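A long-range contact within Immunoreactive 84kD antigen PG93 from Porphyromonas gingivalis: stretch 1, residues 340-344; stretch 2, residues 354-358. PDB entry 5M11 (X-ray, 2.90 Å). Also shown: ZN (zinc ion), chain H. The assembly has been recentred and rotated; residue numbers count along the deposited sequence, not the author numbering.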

# COMPACT_ATOMS: atom_id res chain seq x y z
N HIS A 340 4.21 -11.52 -12.21
CA HIS A 340 4.14 -11.09 -10.82
C HIS A 340 3.93 -12.32 -9.97
O HIS A 340 2.93 -13.02 -10.15
CB HIS A 340 3.02 -10.05 -10.58
CG HIS A 340 3.11 -9.40 -9.23
ND1 HIS A 340 2.77 -10.08 -8.07
CD2 HIS A 340 3.51 -8.15 -8.90
CE1 HIS A 340 2.99 -9.24 -7.08
NE2 HIS A 340 3.43 -8.06 -7.52
N ALA A 341 4.89 -12.61 -9.07
CA ALA A 341 4.85 -13.77 -8.17
C ALA A 341 3.48 -13.91 -7.46
O ALA A 341 2.97 -12.93 -6.91
CB ALA A 341 5.97 -13.66 -7.15
N GLY A 342 2.90 -15.10 -7.56
CA GLY A 342 1.61 -15.43 -6.96
C GLY A 342 1.66 -15.28 -5.46
O GLY A 342 2.68 -15.63 -4.83
N MET A 343 0.59 -14.68 -4.88
CA MET A 343 0.50 -14.42 -3.45
C MET A 343 -0.97 -14.30 -3.01
O MET A 343 -1.74 -13.50 -3.55
CB MET A 343 1.31 -13.16 -3.08
CG MET A 343 1.20 -12.72 -1.63
SD MET A 343 2.16 -13.67 -0.44
CE MET A 343 3.85 -13.16 -0.85
N VAL A 344 -1.34 -15.11 -2.02
CA VAL A 344 -2.67 -15.10 -1.44
C VAL A 344 -2.47 -14.74 0.04
O VAL A 344 -1.62 -15.33 0.71
CB VAL A 344 -3.46 -16.41 -1.68
CG1 VAL A 344 -4.85 -16.34 -1.06
CG2 VAL A 344 -3.58 -16.74 -3.16
ZN ZN H . 4.30 -6.59 -6.25
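Stretch 2 (354-358) NFDKK

Stretch 2 lies beside stretch 1 as an antiparallel partner, the two end-to-end directions 149° apart. Asn 354 to Asp 356 are extended, the last residues of a strand, and at Lys 357 the backbone turns into a helix with phi/psi of -48/-51°. Stretch 1 becomes strand at Met 343, which pairs with Asp 356, their CA atoms 4.4 Å apart; Val 344 then pairs with Phe 355.

The Val 344–Phe 355 pair carries the polar load. Val 344 N donates to Phe 355 O at 2.9 Å, and Phe 355 N donates back to Val 344 O, also at 2.9 Å, with angles of 156° and 165° at the hydrogens. Both residues are buried, and this reciprocal pair gives each backbone NH and carbonyl a partner. The same carbonyls also receive CA-H...O contacts: Met 343 CA lies 3.3 Å from Phe 355 O, and Asn 354 CA lies 3.3 Å from Val 344 O. Met 343 and Asp 356 form the non-hydrogen-bonded pair that follows. Beyond it, Gly 342 O meets Asp 356 CA at 3.4 Å in a further CA-H...O contact and stands 2.9 Å from Lys 357 N, where the strand gives way to helix.

Side chains alternate between the faces. Val 344 and Phe 355 share one, their CB atoms 4.1 Å apart; Met 343 and Asp 356 share the other, with Met 343 CE 3.8 Å from Asp 356 CB. The charged ends find partners outside this pairing: Asp 356 OD2 is hydrogen-bonded to a residue flanking one of the stretches, and Lys 357 NZ is satisfied elsewhere in the structure, while Lys 357 CD rests 4.0 Å from Ala 341 CB. His 340 stays clear of stretch 2; its ND1 donates to Ala 341 O at 3.1 Å and its NE2 binds ZN at 2.1 Å.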

# COMPACT_ATOMS: atom_id res chain seq x y z
N ASN A 354 0.10 -16.42 4.56
CA ASN A 354 0.50 -16.09 3.18
C ASN A 354 0.89 -17.32 2.33
O ASN A 354 1.81 -18.06 2.67
CB ASN A 354 1.65 -15.08 3.15
CG ASN A 354 1.53 -13.93 4.12
OD1 ASN A 354 2.47 -13.61 4.82
ND2 ASN A 354 0.39 -13.28 4.18
N PHE A 355 0.20 -17.50 1.20
CA PHE A 355 0.47 -18.54 0.21
C PHE A 355 1.21 -17.89 -0.94
O PHE A 355 0.59 -17.23 -1.76
CB PHE A 355 -0.83 -19.23 -0.28
CG PHE A 355 -1.70 -19.83 0.80
CD1 PHE A 355 -1.56 -21.17 1.16
CD2 PHE A 355 -2.65 -19.06 1.46
CE1 PHE A 355 -2.37 -21.73 2.16
CE2 PHE A 355 -3.44 -19.62 2.47
CZ PHE A 355 -3.30 -20.95 2.81
N ASP A 356 2.55 -17.99 -0.95
CA ASP A 356 3.37 -17.39 -1.99
C ASP A 356 3.69 -18.40 -3.10
O ASP A 356 3.29 -19.57 -3.02
CB ASP A 356 4.67 -16.79 -1.41
CG ASP A 356 5.45 -17.69 -0.45
OD1 ASP A 356 6.60 -18.08 -0.79
OD2 ASP A 356 4.93 -17.96 0.66
N LYS A 357 4.38 -17.92 -4.16
CA LYS A 357 4.79 -18.64 -5.36
C LYS A 357 5.46 -19.99 -5.02
O LYS A 357 5.02 -21.00 -5.53
CB LYS A 357 5.73 -17.75 -6.21
CG LYS A 357 6.12 -18.29 -7.58
CD LYS A 357 6.96 -17.29 -8.37
CE LYS A 357 7.88 -17.93 -9.38
NZ LYS A 357 7.18 -18.27 -10.65
N LYS A 358 6.47 -19.99 -4.13
CA LYS A 358 7.24 -21.18 -3.75
C LYS A 358 6.41 -22.20 -2.95
O LYS A 358 6.39 -23.37 -3.32
CB LYS A 358 8.51 -20.79 -2.98
CG LYS A 358 9.44 -19.83 -3.75
CD LYS A 358 10.44 -20.55 -4.68
CE LYS A 358 11.23 -19.59 -5.55
NZ LYS A 358 12.33 -18.93 -4.80